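Local coordinates for protein cytosol aminopeptidase (Staphylococcus aureus subsp. aureus, PDB 3KZW) that probably acts as a manganese-dependent aminopeptidase of the cytosol aminopeptidase family, hydrolysing peptides one residue at a time from their N-terminal end, at residues G193-Q198 / S321-P326; S411-I416 / P477-D482; E429-L434 / T501-P506. One frame throughout, in Å; residues are numbered along the deposited sequence.

Contact 1. Residues G193-Q198 / S321-P326; sequences GISIGQ and SRLQLP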
loop_
_atom_site.group_PDB
_atom_site.type_symbol
_atom_site.label_atom_id
_atom_site.label_comp_id
_atom_site.label_asym_id
_atom_site.label_seq_id
_atom_site.Cartn_x
_atom_site.Cartn_y
_atom_site.Cartn_z
ATOM N N GLY A 193 10.456 -40.068 -28.269
ATOM C CA GLY A 193 10.334 -39.357 -26.999
ATOM C C GLY A 193 11.529 -38.464 -26.715
ATOM O O GLY A 193 11.372 -37.355 -26.202
ATOM N N ILE A 194 12.721 -38.955 -27.055
ATOM C CA ILE A 194 13.970 -38.217 -26.861
ATOM C C ILE A 194 13.973 -36.899 -27.635
ATOM O O ILE A 194 14.341 -35.854 -27.090
ATOM C CB ILE A 194 15.206 -39.075 -27.244
ATOM C CG1 ILE A 194 15.402 -40.211 -26.234
ATOM C CG2 ILE A 194 16.472 -38.219 -27.326
ATOM C CD1 ILE A 194 16.345 -41.304 -26.697
ATOM N N SER A 195 13.547 -36.953 -28.896
ATOM C CA SER A 195 13.518 -35.770 -29.755
ATOM C C SER A 195 12.493 -34.738 -29.283
ATOM O O SER A 195 12.703 -33.534 -29.447
ATOM C CB SER A 195 13.280 -36.159 -31.219
ATOM O OG SER A 195 12.059 -36.856 -31.370
ATOM N N ILE A 196 11.398 -35.213 -28.690
ATOM C CA ILE A 196 10.400 -34.329 -28.077
ATOM C C ILE A 196 10.982 -33.679 -26.819
ATOM O O ILE A 196 10.863 -32.466 -26.626
ATOM C CB ILE A 196 9.072 -35.079 -27.759
ATOM C CG1 ILE A 196 8.339 -35.435 -29.057
ATOM C CG2 ILE A 196 8.169 -34.243 -26.850
ATOM C CD1 ILE A 196 7.159 -36.378 -28.884
ATOM N N GLY A 197 11.620 -34.495 -25.982
ATOM C CA GLY A 197 12.266 -34.029 -24.758
ATOM C C GLY A 197 13.358 -33.007 -25.015
ATOM O O GLY A 197 13.480 -32.022 -24.282
ATOM N N GLN A 198 14.150 -33.240 -26.060
ATOM C CA GLN A 198 15.208 -32.308 -26.463
ATOM C C GLN A 198 14.651 -31.007 -27.041
ATOM O O GLN A 198 15.295 -29.961 -26.956
ATOM C CB GLN A 198 16.163 -32.966 -27.458
ATOM C CG GLN A 198 17.146 -33.921 -26.811
ATOM C CD GLN A 198 18.147 -34.505 -27.790
ATOM O OE1 GLN A 198 18.096 -34.237 -28.992
ATOM N NE2 GLN A 198 19.066 -35.315 -27.275
ATOM N N SER A 321 9.642 -31.042 -37.023
ATOM C CA SER A 321 10.604 -31.237 -38.109
ATOM C C SER A 321 11.462 -32.484 -37.913
ATOM O O SER A 321 11.738 -33.213 -38.872
ATOM C CB SER A 321 11.487 -29.999 -38.285
ATOM O OG SER A 321 12.296 -29.774 -37.145
ATOM N N ARG A 322 11.875 -32.727 -36.670
ATOM C CA ARG A 322 12.682 -33.903 -36.333
ATOM C C ARG A 322 11.878 -35.195 -36.396
ATOM O O ARG A 322 12.431 -36.262 -36.659
ATOM C CB ARG A 322 13.333 -33.748 -34.959
ATOM C CG ARG A 322 14.593 -32.896 -34.972
ATOM C CD ARG A 322 15.154 -32.711 -33.573
ATOM N NE ARG A 322 15.756 -33.935 -33.045
ATOM C CZ ARG A 322 16.260 -34.061 -31.819
ATOM N NH1 ARG A 322 16.240 -33.036 -30.973
ATOM N NH2 ARG A 322 16.785 -35.218 -31.436
ATOM N N LEU A 323 10.574 -35.091 -36.153
ATOM C CA LEU A 323 9.668 -36.227 -36.300
ATOM C C LEU A 323 9.191 -36.373 -37.744
ATOM O O LEU A 323 8.532 -37.359 -38.085
ATOM C CB LEU A 323 8.470 -36.100 -35.352
ATOM C CG LEU A 323 8.723 -36.169 -33.842
ATOM C CD1 LEU A 323 7.406 -36.100 -33.088
ATOM C CD2 LEU A 323 9.498 -37.422 -33.458
ATOM N N GLN A 324 9.535 -35.389 -38.578
ATOM C CA GLN A 324 9.157 -35.353 -39.995
ATOM C C GLN A 324 7.650 -35.534 -40.198
ATOM O O GLN A 324 7.207 -36.355 -41.010
ATOM C CB GLN A 324 9.960 -36.379 -40.805
ATOM C CG GLN A 324 11.424 -36.010 -40.994
ATOM C CD GLN A 324 12.256 -37.154 -41.543
ATOM O OE1 GLN A 324 12.148 -38.293 -41.085
ATOM N NE2 GLN A 324 13.097 -36.853 -42.523
ATOM N N LEU A 325 6.875 -34.755 -39.446
ATOM C CA LEU A 325 5.418 -34.817 -39.491
ATOM C C LEU A 325 4.883 -34.220 -40.788
ATOM O O LEU A 325 5.367 -33.175 -41.234
ATOM C CB LEU A 325 4.806 -34.092 -38.288
ATOM C CG LEU A 325 5.137 -34.588 -36.875
ATOM C CD1 LEU A 325 4.489 -33.682 -35.842
ATOM C CD2 LEU A 325 4.714 -36.037 -36.654
ATOM N N PRO A 326 3.884 -34.883 -41.402
ATOM C CA PRO A 326 3.286 -34.390 -42.644
ATOM C C PRO A 326 2.339 -33.208 -42.407
ATOM O O PRO A 326 1.138 -33.308 -42.668
ATOM C CB PRO A 326 2.529 -35.613 -43.175
ATOM C CG PRO A 326 2.195 -36.404 -41.966
ATOM C CD PRO A 326 3.308 -36.178 -40.985
#
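Ser195, on helix 188-208, and Arg322, in the last part of helix 308-322, bring the two backbones closest, with 6.9 Å between their CA atoms. The gap is spanned mainly by Arg322, whose guanidinium meets Gln198 end-on: NH2 lies 2.9 Å from Gln198 OE1 and NH1 3.0 Å from the same OE1. One oxygen thus accepts two N-H groups, both bonds bent. NH1 approaches in the carbonyl plane on a lone pair, whereas NH2 stands 41° above that plane; amide and guanidinium are tilted by 44° rather than coplanar. A bend at chi3 (72°) in the otherwise extended Arg322 chain turns the group to Gln198, and Ser195 CB lies over one guanidinium face, 3.6 Å from Arg322 NH2. The second helix finishes in a Schellman motif, with Gln324 as the positive-phi C-prime residue, and Leu323 just precedes it. Its two methyls divide the remaining work. CD2 packs on the hydroxyl end of Ser195, whose OG is hydrogen-bonded to Glu192 O within its own helix, while Leu323 CD1 meets Ile196 CG1 at 4.2 Å, the side chains crossing at about a right angle. Helix 188-208 probably links the N-terminal and catalytic domains, as in relatives. The other end of the Gln198 amide, NE2, makes weak hydrogen bonds to Glu156 of helix 144-157 and to Asn23.

Contact 2. Residues S411-I416 / P477-D482; sequences SNSKVI and PHIHFD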
loop_
_atom_site.group_PDB
_atom_site.type_symbol
_atom_site.label_atom_id
_atom_site.label_comp_id
_atom_site.label_asym_id
_atom_site.label_seq_id
_atom_site.Cartn_x
_atom_site.Cartn_y
_atom_site.Cartn_z
ATOM N N SER A 411 -11.865 -18.557 -30.641
ATOM C CA SER A 411 -12.561 -17.602 -31.478
ATOM C C SER A 411 -12.719 -18.244 -32.851
ATOM O O SER A 411 -11.744 -18.374 -33.597
ATOM C CB SER A 411 -11.764 -16.302 -31.561
ATOM O OG SER A 411 -12.351 -15.403 -32.480
ATOM N N ASN A 412 -13.947 -18.665 -33.159
ATOM C CA ASN A 412 -14.265 -19.394 -34.396
ATOM C C ASN A 412 -13.546 -20.740 -34.512
ATOM O O ASN A 412 -13.294 -21.215 -35.621
ATOM C CB ASN A 412 -13.998 -18.537 -35.645
ATOM C CG ASN A 412 -14.778 -17.237 -35.646
ATOM O OD1 ASN A 412 -14.194 -16.155 -35.592
ATOM N ND2 ASN A 412 -16.101 -17.334 -35.705
ATOM N N SER A 413 -13.215 -21.346 -33.371
ATOM C CA SER A 413 -12.567 -22.663 -33.348
ATOM C C SER A 413 -12.936 -23.479 -32.108
ATOM O O SER A 413 -12.062 -23.973 -31.385
ATOM C CB SER A 413 -11.046 -22.536 -33.479
ATOM O OG SER A 413 -10.525 -21.700 -32.467
ATOM N N LYS A 414 -14.241 -23.626 -31.887
ATOM C CA LYS A 414 -14.785 -24.403 -30.774
ATOM C C LYS A 414 -14.396 -25.882 -30.857
ATOM O O LYS A 414 -14.111 -26.510 -29.835
ATOM C CB LYS A 414 -16.310 -24.267 -30.751
ATOM C CG LYS A 414 -16.948 -24.426 -29.383
ATOM C CD LYS A 414 -18.452 -24.138 -29.448
ATOM C CE LYS A 414 -19.011 -23.675 -28.096
ATOM N NZ LYS A 414 -18.909 -24.717 -27.018
ATOM N N VAL A 415 -14.383 -26.423 -32.075
ATOM C CA VAL A 415 -14.105 -27.846 -32.310
ATOM C C VAL A 415 -12.631 -28.190 -32.060
ATOM O O VAL A 415 -12.331 -29.123 -31.310
ATOM C CB VAL A 415 -14.552 -28.295 -33.731
ATOM C CG1 VAL A 415 -14.109 -29.724 -34.026
ATOM C CG2 VAL A 415 -16.063 -28.167 -33.873
ATOM N N ILE A 416 -11.726 -27.428 -32.674
ATOM C CA ILE A 416 -10.284 -27.647 -32.520
ATOM C C ILE A 416 -9.848 -27.481 -31.063
ATOM O O ILE A 416 -8.972 -28.208 -30.589
ATOM C CB ILE A 416 -9.448 -26.740 -33.471
ATOM C CG1 ILE A 416 -9.733 -27.101 -34.935
ATOM C CG2 ILE A 416 -7.949 -26.870 -33.191
ATOM C CD1 ILE A 416 -9.250 -26.073 -35.945
ATOM N N PRO A 477 -10.189 -19.242 -37.658
ATOM C CA PRO A 477 -10.135 -20.002 -36.411
ATOM C C PRO A 477 -8.892 -19.665 -35.589
ATOM O O PRO A 477 -7.770 -19.803 -36.075
ATOM C CB PRO A 477 -10.093 -21.452 -36.897
ATOM C CG PRO A 477 -10.886 -21.429 -38.148
ATOM C CD PRO A 477 -10.599 -20.095 -38.792
ATOM N N HIS A 478 -9.111 -19.214 -34.358
ATOM C CA HIS A 478 -8.041 -18.699 -33.511
ATOM C C HIS A 478 -8.169 -19.239 -32.088
ATOM O O HIS A 478 -9.228 -19.118 -31.464
ATOM C CB HIS A 478 -8.090 -17.165 -33.493
ATOM C CG HIS A 478 -6.880 -16.510 -32.897
ATOM N ND1 HIS A 478 -6.471 -15.246 -33.260
ATOM C CD2 HIS A 478 -5.993 -16.937 -31.965
ATOM C CE1 HIS A 478 -5.388 -14.920 -32.576
ATOM N NE2 HIS A 478 -5.075 -15.931 -31.787
ATOM N N ILE A 479 -7.093 -19.842 -31.586
ATOM C CA ILE A 479 -7.017 -20.217 -30.176
ATOM C C ILE A 479 -5.883 -19.466 -29.476
ATOM O O ILE A 479 -4.738 -19.482 -29.928
ATOM C CB ILE A 479 -6.856 -21.739 -29.961
ATOM C CG1 ILE A 479 -7.968 -22.512 -30.675
ATOM C CG2 ILE A 479 -6.869 -22.060 -28.466
ATOM C CD1 ILE A 479 -7.742 -24.007 -30.739
ATOM N N HIS A 480 -6.222 -18.804 -28.374
ATOM C CA HIS A 480 -5.261 -18.048 -27.580
ATOM C C HIS A 480 -4.937 -18.795 -26.285
ATOM O O HIS A 480 -5.837 -19.157 -25.521
ATOM C CB HIS A 480 -5.811 -16.643 -27.292
ATOM C CG HIS A 480 -5.063 -15.901 -26.230
ATOM N ND1 HIS A 480 -3.744 -15.528 -26.372
ATOM C CD2 HIS A 480 -5.451 -15.461 -25.010
ATOM C CE1 HIS A 480 -3.347 -14.896 -25.280
ATOM N NE2 HIS A 480 -4.365 -14.840 -24.439
ATOM N N PHE A 481 -3.648 -19.027 -26.051
ATOM C CA PHE A 481 -3.188 -19.728 -24.855
ATOM C C PHE A 481 -2.440 -18.795 -23.902
ATOM O O PHE A 481 -1.311 -18.377 -24.184
ATOM C CB PHE A 481 -2.285 -20.906 -25.229
ATOM C CG PHE A 481 -2.989 -22.014 -25.958
ATOM C CD1 PHE A 481 -3.832 -22.887 -25.278
ATOM C CD2 PHE A 481 -2.788 -22.204 -27.319
ATOM C CE1 PHE A 481 -4.477 -23.922 -25.948
ATOM C CE2 PHE A 481 -3.420 -23.237 -27.995
ATOM C CZ PHE A 481 -4.267 -24.100 -27.307
ATOM N N ASP A 482 -3.076 -18.472 -22.777
ATOM C CA ASP A 482 -2.435 -17.676 -21.733
ATOM C C ASP A 482 -1.719 -18.614 -20.768
ATOM O O ASP A 482 -2.348 -19.264 -19.930
ATOM C CB ASP A 482 -3.459 -16.804 -20.998
ATOM C CG ASP A 482 -2.822 -15.610 -20.286
ATOM O OD1 ASP A 482 -1.606 -15.641 -19.978
ATOM O OD2 ASP A 482 -3.548 -14.626 -20.026
#
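Ser411 and His478 form an antiparallel hydrogen-bonded pair where strand 406-411 runs beside strand 478-482 in the mixed sheet of the catalytic domain, a pairing that Phe409 and His480 continue. Two backbone bonds close it: Ser411 N to His478 O at 2.8 Å, and His478 N to Ser411 O at 2.9 Å. Beyond the bridge the first chain turns away through Asn412, which has positive phi, and enters helix 414-426.

The packed side of the contact is formed by Ile416 and Ile479. Ile416 is directed at the strand from the first turn of the helix, and its CG2 branch reaches the terminal CD1 of Ile479 at 3.8 Å, the two side chains meeting at a slant. Ile479 also touches Leu417 and Ile420 of the same helix, while Ile416 reaches Val386 and Met388, so the helix lies against this face of the sheet.

The looser side lies round Asn412, which is exposed and contributes mostly backbone. Its carbonyl oxygen faces the proline ring, with a CA-H...O contact of 3.5 Å from Pro477 CA to Asn412 O.

The Ser411 and His478 side chains share the sheet face that does not carry Ile479, where Val469 and Thr470 of helix 461-470 cover them. His478 leads away to hydrogen bonds with Asp389 and Ser473, and the Ser411 side chain comes within about 3 Å of a bound sodium ion, consistent with the site formed by Thr470 and Gly474.

Between the packed and loose sides stands Ser413, at the N-cap position but without a capping bond from its side chain. With OG between its own backbone N and carbonyl carbon (chi1 56°), the hydroxyl instead gives His478 O a second, weak hydrogen bond, 3.1 Å from Ser413 OG.

Contact 3. Residues E429-L434 / T501-P506; sequences EMVFEL and TGFMIP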
loop_
_atom_site.group_PDB
_atom_site.type_symbol
_atom_site.label_atom_id
_atom_site.label_comp_id
_atom_site.label_asym_id
_atom_site.label_seq_id
_atom_site.Cartn_x
_atom_site.Cartn_y
_atom_site.Cartn_z
ATOM N N GLU A 429 -1.079 -32.161 -18.891
ATOM C CA GLU A 429 -0.997 -30.706 -18.987
ATOM C C GLU A 429 -2.373 -30.081 -18.770
ATOM O O GLU A 429 -3.284 -30.257 -19.576
ATOM C CB GLU A 429 -0.395 -30.262 -20.326
ATOM C CG GLU A 429 1.104 -30.534 -20.449
ATOM C CD GLU A 429 1.778 -29.743 -21.566
ATOM O OE1 GLU A 429 1.304 -29.786 -22.725
ATOM O OE2 GLU A 429 2.803 -29.091 -21.281
ATOM N N MET A 430 -2.518 -29.359 -17.665
ATOM C CA MET A 430 -3.794 -28.752 -17.309
ATOM C C MET A 430 -4.078 -27.483 -18.111
ATOM O O MET A 430 -3.415 -26.459 -17.944
ATOM C CB MET A 430 -3.865 -28.489 -15.804
ATOM C CG MET A 430 -4.027 -29.754 -14.982
ATOM S SD MET A 430 -4.291 -29.422 -13.236
ATOM C CE MET A 430 -2.640 -28.958 -12.699
ATOM N N VAL A 431 -5.064 -27.579 -19.000
ATOM C CA VAL A 431 -5.513 -26.453 -19.818
ATOM C C VAL A 431 -7.033 -26.368 -19.709
ATOM O O VAL A 431 -7.726 -27.372 -19.860
ATOM C CB VAL A 431 -5.106 -26.615 -21.308
ATOM C CG1 VAL A 431 -5.418 -25.349 -22.089
ATOM C CG2 VAL A 431 -3.623 -26.958 -21.443
ATOM N N PHE A 432 -7.547 -25.174 -19.431
ATOM C CA PHE A 432 -8.990 -24.981 -19.291
ATOM C C PHE A 432 -9.493 -23.733 -20.012
ATOM O O PHE A 432 -8.766 -22.748 -20.156
ATOM C CB PHE A 432 -9.398 -24.977 -17.815
ATOM C CG PHE A 432 -9.204 -26.301 -17.136
ATOM C CD1 PHE A 432 -10.169 -27.296 -17.235
ATOM C CD2 PHE A 432 -8.045 -26.564 -16.414
ATOM C CE1 PHE A 432 -9.990 -28.531 -16.619
ATOM C CE2 PHE A 432 -7.854 -27.796 -15.791
ATOM C CZ PHE A 432 -8.833 -28.779 -15.895
ATOM N N GLU A 433 -10.742 -23.793 -20.469
ATOM C CA GLU A 433 -11.324 -22.720 -21.264
ATOM C C GLU A 433 -11.848 -21.568 -20.411
ATOM O O GLU A 433 -12.457 -21.779 -19.359
ATOM C CB GLU A 433 -12.440 -23.256 -22.169
ATOM C CG GLU A 433 -12.910 -22.259 -23.234
ATOM C CD GLU A 433 -14.125 -22.727 -24.030
ATOM O OE1 GLU A 433 -14.589 -23.874 -23.823
ATOM O OE2 GLU A 433 -14.615 -21.934 -24.867
ATOM N N LEU A 434 -11.587 -20.353 -20.880
ATOM C CA LEU A 434 -12.254 -19.152 -20.392
ATOM C C LEU A 434 -12.947 -18.478 -21.580
ATOM O O LEU A 434 -12.487 -18.608 -22.715
ATOM C CB LEU A 434 -11.249 -18.207 -19.730
ATOM C CG LEU A 434 -10.544 -18.665 -18.449
ATOM C CD1 LEU A 434 -9.546 -17.618 -18.001
ATOM C CD2 LEU A 434 -11.537 -18.952 -17.339
ATOM N N THR A 501 9.019 -24.682 -18.047
ATOM C CA THR A 501 8.470 -26.033 -18.092
ATOM C C THR A 501 8.370 -26.572 -19.514
ATOM O O THR A 501 8.298 -27.786 -19.713
ATOM C CB THR A 501 7.069 -26.084 -17.460
ATOM O OG1 THR A 501 6.224 -25.130 -18.109
ATOM C CG2 THR A 501 7.134 -25.770 -15.974
ATOM N N GLY A 502 8.366 -25.670 -20.493
ATOM C CA GLY A 502 8.121 -26.030 -21.889
ATOM C C GLY A 502 6.656 -26.365 -22.102
ATOM O O GLY A 502 6.309 -27.171 -22.965
ATOM N N PHE A 503 5.799 -25.730 -21.306
ATOM C CA PHE A 503 4.364 -26.005 -21.292
ATOM C C PHE A 503 3.720 -25.845 -22.666
ATOM O O PHE A 503 4.074 -24.939 -23.424
ATOM C CB PHE A 503 3.665 -25.102 -20.271
ATOM C CG PHE A 503 2.407 -25.690 -19.703
ATOM C CD1 PHE A 503 2.466 -26.653 -18.699
ATOM C CD2 PHE A 503 1.162 -25.281 -20.170
ATOM C CE1 PHE A 503 1.301 -27.203 -18.171
ATOM C CE2 PHE A 503 -0.010 -25.826 -19.647
ATOM C CZ PHE A 503 0.060 -26.786 -18.645
ATOM N N MET A 504 2.777 -26.741 -22.964
ATOM C CA MET A 504 2.034 -26.779 -24.234
ATOM C C MET A 504 2.708 -27.594 -25.339
ATOM O O MET A 504 2.022 -28.132 -26.208
ATOM C CB MET A 504 1.670 -25.375 -24.753
ATOM C CG MET A 504 0.660 -24.606 -23.902
ATOM S SD MET A 504 -0.857 -25.498 -23.522
ATOM C CE MET A 504 -1.520 -25.795 -25.168
ATOM N N ILE A 505 4.039 -27.676 -25.313
ATOM C CA ILE A 505 4.789 -28.430 -26.327
ATOM C C ILE A 505 4.302 -29.883 -26.459
ATOM O O ILE A 505 4.017 -30.321 -27.573
ATOM C CB ILE A 505 6.332 -28.355 -26.122
ATOM C CG1 ILE A 505 6.811 -26.901 -26.201
ATOM C CG2 ILE A 505 7.064 -29.218 -27.156
ATOM C CD1 ILE A 505 8.246 -26.686 -25.752
ATOM N N PRO A 506 4.179 -30.625 -25.332
ATOM C CA PRO A 506 3.636 -31.986 -25.436
ATOM C C PRO A 506 2.231 -32.038 -26.048
ATOM O O PRO A 506 1.959 -32.914 -26.870
ATOM C CB PRO A 506 3.591 -32.460 -23.979
ATOM C CG PRO A 506 4.624 -31.659 -23.293
ATOM C CD PRO A 506 4.586 -30.314 -23.948
#
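Glu429 OE2 receives the backbone N-H of Met504 at 2.9 Å. The N-H arrives on the syn side of the carboxylate but 33° out of its plane, in a fairly straight bond of 156°. The other oxygen, OE1, is hydrogen-bonded to Thr507 OG1, so the two ends of the carboxylate are held by different groups. Both partners belong to the entry into helix 505-512: Met504 is its N-cap residue and Thr507 lies in its first turn. A carboxylate buried here would probably be stabilised by the positive end of the helix dipole.

The backbone just ahead of the helix is a type II beta turn from Gly502 to Ile505, with Phe503 and Met504 at its two central positions. The extended Glu429 chain passes over the Phe503 ring from the opposite direction, placing OE2 3.6 Å above one face and offset toward the rim, with ring and carboxylate planes 43° apart. At the ring edge, Met430 O lies near the plane, 3.6 Å from Phe503 CZ. Pro506 completes the surround, its CD 3.4 Å from Glu429 OE2.

Two residues on, at Val431, the contact becomes apolar. Val431 CG2 and Met504 SD meet tip to tip at 3.8 Å; folds at chi2 and chi3 give the methionine its compact shape. The same valine methyl also touches Phe503 CE2 at 4.2 Å.

Strand 431-433 pairs in parallel with strand 406-411, and Val431 packs on helix 414-426, while Ile505 and Pro506 rest on Ile200 of helix 188-208. Met430 reaches the surface between subunits, against Thr439 of a second subunit, so the contact lies between the sheet, the C-terminal helix and a neighbouring chain.

Contacts 2 and 3 share the central sheet and touch directly: Phe481 CE1 of contact 2 packs on Met504 CE of contact 3 at 3.6 Å, and their centres are 14 Å apart. Their segments alternate along the chain, and helix 414-426 runs from contact 2 to strand 431-433 of contact 3. Contact 1 lies outside this pair, its nearest atoms about 5 Å from contact 3 and about 14 Å from contact 2. Helix 505-512, which starts in contact 3, bridges the gap by meeting Ile196 and Leu325 of contact 1. A bound sodium ion lies about 3 Å from the Ser411 side chain; the sodium ion nearest Phe503 is about 10 Å from its side chain.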